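Local coordinates for protein alanine racemase (Enterococcus faecalis, PDB 3E6E) that belongs to the alanine racemase family, joining an N-terminal TIM-barrel domain to a C-terminal domain built largely of beta strands, at residues L127-K132 with R153-H158; E307-V312 with M318-E323. The protein carries 1 engineered substitution. One frame throughout, in Å; residues are numbered along the deposited sequence.

In the fold
The two contacts lie in different halves of the protein, on opposite sides of the chain's centre, their centres about 57 Å apart and no element in common. Contact 1 is a buried, purely apolar seat of helix 145-158 on strand 129-132, within one beta-alpha-beta unit of the N-terminal barrel. Contact 2 is only partly buried: it joins strands 304-309 and 317-321 of a hairpin in the C-terminal beta domain, and combines backbone hydrogen bonds and a bridging water with apolar side-chain packing. The side chain of L131 in contact 1 stays about 13 Å from a bound D-[3-hydroxy-2-methyl-5-phosphonooxymethyl-pyridin-4-ylmethyl]-N,O-cycloserylamide (DCS), whereas that of M318 in contact 2 is about 8 Å from one and also meets the second subunit.

Contact 1. Residues L127-K132 with R153-H158; sequences LRVHLK and RFVQSH
V129, L131 and V155 meet through methyl groups alone, and the flat groups stand clear of them. On the helix, the H158 ring brings CD2 over one face of the F154 ring, displaced toward its rim, while F154 CG lies at the edge of the imidazole, in its plane. On the strand, H130 points to the other side of the sheet, where its ring meets that of H203 with the planes at about 50°; ND1 bonds H203 and NE2 bonds E164. Between strand and helix, V155 alone of 153-158 touches the strand segment, and its two branches divide the work. CG1, anti to the backbone N (chi1 167°), touches V129 CG2 at 4.1 Å, the two valines sliding past each other in opposite directions. CG2 comes to L131 CD1 at the looser distance of 4.4 Å. The CA atoms of V129 and V155 stay 8.6 Å apart, and just 93 Å² is buried, with no hydrogen bond across. This is the strand-helix layer of a TIM barrel: alternate residues V129 and L131 turn outward to the helix, while H130 and K132 turn inward. L112 of helix 109-117 and the loop residues F161 and W163 pack against V155 as well. Strand 129-132 runs parallel between strands 103-106 and 165-167, and L131 leans on V106 of the one and I166 of the other.

Contact 2. Residues E307-V312 with M318-E323; sequences EIVGRV and MIRLAE
I308 and I319 form the tight centre of this contact, a non-hydrogen-bonded antiparallel pair with CA atoms 4.3 Å apart. Their side chains pass at a slant on the same face of the sheet, I308 CG1 against I319 CG2 at 3.8 Å, and W290, V299 and V301 close around them. One straight backbone bond flanks the pair, R320 N to E307 O at 2.9 Å (160° at the hydrogen); the same oxygen also receives a CA-H contact from I319. On the other flank V309 N donates to M318 O, also at 2.9 Å but more bent (149°). The strands form a beta hairpin of the C-terminal domain; the short segments 307-309 and 318-321 are roughly antiparallel, their N-to-C directions 130° apart. Toward the turn the pairing opens. M318 N donates a hydrogen bond to a water at 2.8 Å, and that water, 2.6 Å from V309 O, bridges the two strands where these backbone atoms do not bond directly; R311 O is also within its reach. M318, its chain bent at chi2 and chi3, carries CE to R311 O, and its side chain packs on R139 of the second subunit. E307, V309, M318 and R320 share the other face, buried at V309 and M318, partly exposed at E307 and R320. There R320 crosses V309 at about a right angle, NH1 lying obliquely 3.6 Å from V309 CG1 and hydrogen-bonded to Y271.

Contact 1. Residues L127-K132 with R153-H158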
ATOM      1  N   LEU A 127       0.563 -34.716   7.213  1.00 31.74           N
ATOM      2  CA  LEU A 127       0.188 -33.315   7.213  1.00 29.17           C
ATOM      3  C   LEU A 127       0.650 -32.702   8.527  1.00 28.82           C
ATOM      4  O   LEU A 127       0.042 -32.938   9.574  1.00 28.96           O
ATOM      5  CB  LEU A 127      -1.329 -33.156   7.080  1.00 27.55           C
ATOM      6  CG  LEU A 127      -1.852 -31.707   7.090  1.00 25.46           C
ATOM      7  CD1 LEU A 127      -1.435 -31.010   5.808  1.00 24.25           C
ATOM      8  CD2 LEU A 127      -3.365 -31.687   7.226  1.00 24.87           C
ATOM      9  N   ARG A 128       1.733 -31.927   8.465  1.00 27.46           N
ATOM     10  CA  ARG A 128       2.295 -31.264   9.642  1.00 26.82           C
ATOM     11  C   ARG A 128       1.316 -30.171  10.084  1.00 25.18           C
ATOM     12  O   ARG A 128       1.278 -29.100   9.482  1.00 25.92           O
ATOM     13  CB  ARG A 128       3.653 -30.638   9.286  1.00 27.48           C
ATOM     14  CG  ARG A 128       4.452 -31.443   8.256  1.00 29.03           C
ATOM     15  CD  ARG A 128       5.784 -30.778   7.899  1.00 32.70           C
ATOM     16  NE  ARG A 128       6.918 -31.246   8.697  1.00 34.95           N
ATOM     17  CZ  ARG A 128       7.566 -32.390   8.482  1.00 36.92           C
ATOM     18  NH1 ARG A 128       7.193 -33.188   7.492  1.00 38.17           N
ATOM     19  NH2 ARG A 128       8.592 -32.736   9.254  1.00 37.97           N
ATOM     20  N   VAL A 129       0.527 -30.444  11.125  1.00 23.86           N
ATOM     21  CA  VAL A 129      -0.463 -29.480  11.612  1.00 22.48           C
ATOM     22  C   VAL A 129      -0.146 -28.871  12.967  1.00 21.37           C
ATOM     23  O   VAL A 129       0.496 -29.485  13.798  1.00 20.52           O
ATOM     24  CB  VAL A 129      -1.891 -30.101  11.732  1.00 22.18           C
ATOM     25  CG1 VAL A 129      -2.191 -30.985  10.531  1.00 22.53           C
ATOM     26  CG2 VAL A 129      -2.019 -30.866  13.028  1.00 19.81           C
ATOM     27  N   HIS A 130      -0.617 -27.647  13.171  1.00 22.93           N
ATOM     28  CA  HIS A 130      -0.447 -26.930  14.427  1.00 23.68           C
ATOM     29  C   HIS A 130      -1.868 -26.563  14.848  1.00 25.38           C
ATOM     30  O   HIS A 130      -2.622 -25.966  14.064  1.00 27.53           O
ATOM     31  CB  HIS A 130       0.393 -25.662  14.226  1.00 21.97           C
ATOM     32  CG  HIS A 130       1.864 -25.917  14.096  1.00 21.73           C
ATOM     33  ND1 HIS A 130       2.773 -25.524  15.055  1.00 22.17           N
ATOM     34  CD2 HIS A 130       2.587 -26.509  13.115  1.00 21.63           C
ATOM     35  CE1 HIS A 130       3.991 -25.862  14.669  1.00 21.33           C
ATOM     36  NE2 HIS A 130       3.906 -26.461  13.494  1.00 20.81           N
ATOM     37  N   LEU A 131      -2.244 -26.937  16.067  1.00 24.88           N
ATOM     38  CA  LEU A 131      -3.588 -26.658  16.563  1.00 24.78           C
ATOM     39  C   LEU A 131      -3.655 -25.347  17.318  1.00 24.20           C
ATOM     40  O   LEU A 131      -3.158 -25.244  18.433  1.00 25.71           O
ATOM     41  CB  LEU A 131      -4.059 -27.812  17.457  1.00 23.72           C
ATOM     42  CG  LEU A 131      -4.717 -29.030  16.793  1.00 23.28           C
ATOM     43  CD1 LEU A 131      -3.982 -29.406  15.535  1.00 23.26           C
ATOM     44  CD2 LEU A 131      -4.727 -30.199  17.780  1.00 23.41           C
ATOM     45  N   LYS A 132      -4.275 -24.336  16.724  1.00 24.15           N
ATOM     46  CA  LYS A 132      -4.359 -23.054  17.414  1.00 23.84           C
ATOM     47  C   LYS A 132      -5.573 -22.978  18.329  1.00 22.49           C
ATOM     48  O   LYS A 132      -6.711 -23.181  17.902  1.00 20.53           O
ATOM     49  CB  LYS A 132      -4.399 -21.868  16.430  1.00 24.47           C
ATOM     50  CG  LYS A 132      -4.235 -20.506  17.151  1.00 27.61           C
ATOM     51  CD  LYS A 132      -4.512 -19.274  16.274  1.00 28.01           C
ATOM     52  CE  LYS A 132      -4.392 -17.968  17.089  1.00 27.74           C
ATOM     53  NZ  LYS A 132      -4.709 -16.729  16.307  1.00 24.65           N
ATOM     54  N   ARG A 153      -6.574 -35.744  20.196  1.00 40.05           N
ATOM     55  CA  ARG A 153      -6.778 -37.189  20.169  1.00 40.70           C
ATOM     56  C   ARG A 153      -7.158 -37.659  18.775  1.00 39.83           C
ATOM     57  O   ARG A 153      -6.911 -38.804  18.401  1.00 40.58           O
ATOM     58  CB  ARG A 153      -7.865 -37.589  21.169  1.00 43.02           C
ATOM     59  CG  ARG A 153      -7.755 -39.023  21.659  1.00 45.95           C
ATOM     60  CD  ARG A 153      -8.657 -39.247  22.861  1.00 47.74           C
ATOM     61  NE  ARG A 153     -10.066 -39.124  22.503  1.00 50.07           N
ATOM     62  CZ  ARG A 153     -10.702 -39.939  21.664  1.00 50.92           C
ATOM     63  NH1 ARG A 153     -10.060 -40.948  21.084  1.00 49.32           N
ATOM     64  NH2 ARG A 153     -11.991 -39.750  21.410  1.00 51.83           N
ATOM     65  N   PHE A 154      -7.750 -36.765  17.999  1.00 38.29           N
ATOM     66  CA  PHE A 154      -8.155 -37.116  16.654  1.00 35.74           C
ATOM     67  C   PHE A 154      -6.938 -37.129  15.755  1.00 34.46           C
ATOM     68  O   PHE A 154      -6.683 -38.099  15.059  1.00 34.36           O
ATOM     69  CB  PHE A 154      -9.191 -36.115  16.141  1.00 34.64           C
ATOM     70  CG  PHE A 154      -9.716 -36.436  14.777  1.00 34.06           C
ATOM     71  CD1 PHE A 154      -8.981 -36.120  13.642  1.00 35.17           C
ATOM     72  CD2 PHE A 154     -10.945 -37.068  14.624  1.00 33.74           C
ATOM     73  CE1 PHE A 154      -9.467 -36.428  12.366  1.00 36.94           C
ATOM     74  CE2 PHE A 154     -11.442 -37.384  13.355  1.00 33.84           C
ATOM     75  CZ  PHE A 154     -10.705 -37.065  12.226  1.00 35.51           C
ATOM     76  N   VAL A 155      -6.179 -36.044  15.782  1.00 34.01           N
ATOM     77  CA  VAL A 155      -4.993 -35.929  14.957  1.00 32.69           C
ATOM     78  C   VAL A 155      -3.980 -37.030  15.223  1.00 33.01           C
ATOM     79  O   VAL A 155      -3.431 -37.607  14.286  1.00 32.50           O
ATOM     80  CB  VAL A 155      -4.337 -34.566  15.163  1.00 31.92           C
ATOM     81  CG1 VAL A 155      -2.951 -34.555  14.552  1.00 30.35           C
ATOM     82  CG2 VAL A 155      -5.207 -33.497  14.532  1.00 31.27           C
ATOM     83  N   GLN A 156      -3.729 -37.317  16.497  1.00 33.48           N
ATOM     84  CA  GLN A 156      -2.784 -38.370  16.865  1.00 33.68           C
ATOM     85  C   GLN A 156      -3.294 -39.706  16.351  1.00 33.85           C
ATOM     86  O   GLN A 156      -2.546 -40.678  16.247  1.00 34.71           O
ATOM     87  CB  GLN A 156      -2.647 -38.480  18.379  1.00 33.34           C
ATOM     88  CG  GLN A 156      -2.030 -37.297  19.061  1.00 33.61           C
ATOM     89  CD  GLN A 156      -1.900 -37.536  20.548  1.00 34.82           C
ATOM     90  OE1 GLN A 156      -2.897 -37.794  21.229  1.00 35.25           O
ATOM     91  NE2 GLN A 156      -0.673 -37.460  21.063  1.00 32.37           N
ATOM     92  N   SER A 157      -4.580 -39.740  16.035  1.00 33.06           N
ATOM     93  CA  SER A 157      -5.207 -40.954  15.560  1.00 32.10           C
ATOM     94  C   SER A 157      -4.902 -41.356  14.132  1.00 31.58           C
ATOM     95  O   SER A 157      -4.382 -42.439  13.907  1.00 34.23           O
ATOM     96  CB  SER A 157      -6.735 -40.871  15.720  1.00 32.04           C
ATOM     97  OG  SER A 157      -7.126 -40.849  17.080  1.00 29.17           O
ATOM     98  N   HIS A 158      -5.225 -40.487  13.180  1.00 30.81           N
ATOM     99  CA  HIS A 158      -5.513 -40.916  11.817  1.00 30.77           C
ATOM    100  C   HIS A 158      -4.230 -41.110  11.017  1.00 32.30           C
ATOM    101  O   HIS A 158      -4.166 -41.958  10.125  1.00 34.70           O
ATOM    102  CB  HIS A 158      -6.422 -39.903  11.118  1.00 28.31           C
ATOM    103  CG  HIS A 158      -7.873 -40.061  11.451  1.00 28.60           C
ATOM    104  ND1 HIS A 158      -8.648 -41.080  10.940  1.00 30.10           N
ATOM    105  CD2 HIS A 158      -8.690 -39.329  12.245  1.00 28.48           C
ATOM    106  CE1 HIS A 158      -9.880 -40.969  11.404  1.00 30.00           C
ATOM    107  NE2 HIS A 158      -9.932 -39.915  12.198  1.00 28.86           N
TER

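Contact 2. Residues E307-V312 with M318-E323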
ATOM      1  N   GLU A 307       9.655  20.938   6.424  1.00 22.53           N
ATOM      2  CA  GLU A 307       8.236  20.686   6.581  1.00 22.15           C
ATOM      3  C   GLU A 307       7.509  20.435   5.273  1.00 22.04           C
ATOM      4  O   GLU A 307       7.717  21.138   4.286  1.00 23.31           O
ATOM      5  CB  GLU A 307       7.583  21.860   7.298  1.00 21.42           C
ATOM      6  CG  GLU A 307       6.098  21.693   7.507  1.00 23.12           C
ATOM      7  CD  GLU A 307       5.455  22.934   8.084  1.00 24.27           C
ATOM      8  OE1 GLU A 307       6.021  23.518   9.034  1.00 25.13           O
ATOM      9  OE2 GLU A 307       4.380  23.325   7.591  1.00 25.49           O
ATOM     10  N   ILE A 308       6.656  19.420   5.273  1.00 19.98           N
ATOM     11  CA  ILE A 308       5.865  19.109   4.099  1.00 18.55           C
ATOM     12  C   ILE A 308       4.722  20.122   4.078  1.00 17.53           C
ATOM     13  O   ILE A 308       3.922  20.192   5.007  1.00 15.32           O
ATOM     14  CB  ILE A 308       5.327  17.668   4.172  1.00 18.16           C
ATOM     15  CG1 ILE A 308       6.496  16.693   3.974  1.00 19.05           C
ATOM     16  CG2 ILE A 308       4.235  17.450   3.133  1.00 16.55           C
ATOM     17  CD1 ILE A 308       6.116  15.213   3.941  1.00 18.16           C
ATOM     18  N   VAL A 309       4.665  20.935   3.031  1.00 17.21           N
ATOM     19  CA  VAL A 309       3.619  21.943   2.944  1.00 16.30           C
ATOM     20  C   VAL A 309       2.678  21.624   1.806  1.00 17.64           C
ATOM     21  O   VAL A 309       3.073  21.020   0.814  1.00 19.99           O
ATOM     22  CB  VAL A 309       4.223  23.362   2.779  1.00 15.33           C
ATOM     23  CG1 VAL A 309       5.114  23.675   3.980  1.00 10.82           C
ATOM     24  CG2 VAL A 309       5.009  23.469   1.466  1.00 12.15           C
ATOM     25  N   GLY A 310       1.424  22.022   1.950  1.00 18.26           N
ATOM     26  CA  GLY A 310       0.452  21.708   0.922  1.00 19.55           C
ATOM     27  C   GLY A 310       0.057  20.242   1.027  1.00 20.10           C
ATOM     28  O   GLY A 310       0.620  19.481   1.819  1.00 18.54           O
ATOM     29  N   ARG A 311      -0.920  19.832   0.233  1.00 21.47           N
ATOM     30  CA  ARG A 311      -1.346  18.444   0.265  1.00 21.20           C
ATOM     31  C   ARG A 311      -0.334  17.539  -0.403  1.00 20.78           C
ATOM     32  O   ARG A 311       0.355  17.936  -1.347  1.00 20.56           O
ATOM     33  CB  ARG A 311      -2.699  18.276  -0.416  1.00 20.80           C
ATOM     34  CG  ARG A 311      -3.862  18.765   0.429  1.00 24.88           C
ATOM     35  CD  ARG A 311      -4.268  17.728   1.477  1.00 26.98           C
ATOM     36  NE  ARG A 311      -5.534  18.079   2.117  1.00 28.31           N
ATOM     37  CZ  ARG A 311      -5.672  18.973   3.094  1.00 27.88           C
ATOM     38  NH1 ARG A 311      -4.616  19.617   3.575  1.00 27.67           N
ATOM     39  NH2 ARG A 311      -6.883  19.237   3.572  1.00 27.54           N
ATOM     40  N   VAL A 312      -0.239  16.324   0.123  1.00 19.63           N
ATOM     41  CA  VAL A 312       0.646  15.312  -0.404  1.00 18.38           C
ATOM     42  C   VAL A 312      -0.068  14.840  -1.655  1.00 19.21           C
ATOM     43  O   VAL A 312      -1.271  14.558  -1.604  1.00 20.58           O
ATOM     44  CB  VAL A 312       0.776  14.158   0.615  1.00 20.07           C
ATOM     45  CG1 VAL A 312       1.476  12.946  -0.018  1.00 21.13           C
ATOM     46  CG2 VAL A 312       1.552  14.640   1.829  1.00 17.90           C
ATOM     47  N   MET A 318       5.473  18.644  -1.869  1.00 20.70           N
ATOM     48  CA  MET A 318       6.391  19.766  -1.760  1.00 22.89           C
ATOM     49  C   MET A 318       6.722  20.119  -0.319  1.00 23.72           C
ATOM     50  O   MET A 318       5.856  20.102   0.564  1.00 23.81           O
ATOM     51  CB  MET A 318       5.840  20.998  -2.480  1.00 21.57           C
ATOM     52  CG  MET A 318       4.417  20.883  -2.958  1.00 24.10           C
ATOM     53  SD  MET A 318       4.222  19.773  -4.355  1.00 21.41           S
ATOM     54  CE  MET A 318       3.056  18.629  -3.681  1.00 26.29           C
ATOM     55  N   ILE A 319       7.992  20.447  -0.108  1.00 24.50           N
ATOM     56  CA  ILE A 319       8.511  20.792   1.203  1.00 26.87           C
ATOM     57  C   ILE A 319       9.137  22.181   1.228  1.00 28.50           C
ATOM     58  O   ILE A 319       9.562  22.715   0.201  1.00 28.58           O
ATOM     59  CB  ILE A 319       9.584  19.772   1.653  1.00 28.18           C
ATOM     60  CG1 ILE A 319      10.799  19.851   0.724  1.00 27.19           C
ATOM     61  CG2 ILE A 319       8.998  18.359   1.641  1.00 27.79           C
ATOM     62  CD1 ILE A 319      11.835  18.790   0.987  1.00 30.59           C
ATOM     63  N   ARG A 320       9.203  22.747   2.428  1.00 31.47           N
ATOM     64  CA  ARG A 320       9.760  24.073   2.649  1.00 32.69           C
ATOM     65  C   ARG A 320      11.226  23.975   3.022  1.00 32.55           C
ATOM     66  O   ARG A 320      11.574  23.579   4.134  1.00 32.68           O
ATOM     67  CB  ARG A 320       8.968  24.777   3.755  1.00 34.44           C
ATOM     68  CG  ARG A 320       9.714  25.847   4.527  1.00 38.02           C
ATOM     69  CD  ARG A 320       9.453  25.636   6.015  1.00 41.15           C
ATOM     70  NE  ARG A 320       8.574  26.636   6.611  1.00 41.77           N
ATOM     71  CZ  ARG A 320       7.449  27.085   6.067  1.00 43.03           C
ATOM     72  NH1 ARG A 320       7.045  26.629   4.892  1.00 43.78           N
ATOM     73  NH2 ARG A 320       6.724  27.997   6.704  1.00 43.89           N
ATOM     74  N   LEU A 321      12.079  24.331   2.071  1.00 33.11           N
ATOM     75  CA  LEU A 321      13.520  24.298   2.262  1.00 33.97           C
ATOM     76  C   LEU A 321      13.972  25.583   2.936  1.00 36.34           C
ATOM     77  O   LEU A 321      13.649  26.675   2.487  1.00 36.77           O
ATOM     78  CB  LEU A 321      14.213  24.155   0.906  1.00 32.51           C
ATOM     79  CG  LEU A 321      13.923  22.838   0.187  1.00 29.66           C
ATOM     80  CD1 LEU A 321      14.468  22.863  -1.242  1.00 26.95           C
ATOM     81  CD2 LEU A 321      14.546  21.714   1.001  1.00 28.37           C
ATOM     82  N   ALA A 322      14.724  25.441   4.022  1.00 39.77           N
ATOM     83  CA  ALA A 322      15.217  26.593   4.769  1.00 43.36           C
ATOM     84  C   ALA A 322      16.636  26.959   4.344  1.00 45.25           C
ATOM     85  O   ALA A 322      17.566  26.913   5.148  1.00 45.36           O
ATOM     86  CB  ALA A 322      15.163  26.319   6.263  1.00 44.19           C
ATOM     87  N   GLU A 323      16.793  27.324   3.076  1.00 46.90           N
ATOM     88  CA  GLU A 323      18.114  27.551   2.502  1.00 48.77           C
ATOM     89  C   GLU A 323      18.064  28.027   1.054  1.00 47.97           C
ATOM     90  O   GLU A 323      17.107  28.679   0.638  1.00 48.97           O
ATOM     91  CB  GLU A 323      18.992  26.309   2.673  1.00 51.19           C
ATOM     92  CG  GLU A 323      20.445  26.617   2.992  1.00 55.12           C
ATOM     93  CD  GLU A 323      21.275  25.364   3.198  1.00 57.39           C
ATOM     94  OE1 GLU A 323      22.509  25.485   3.350  1.00 57.68           O
ATOM     95  OE2 GLU A 323      20.693  24.260   3.210  1.00 58.53           O
TER
HETATM   96  O   HOH W   1       3.165  18.711  -0.334  1.00 20.14           O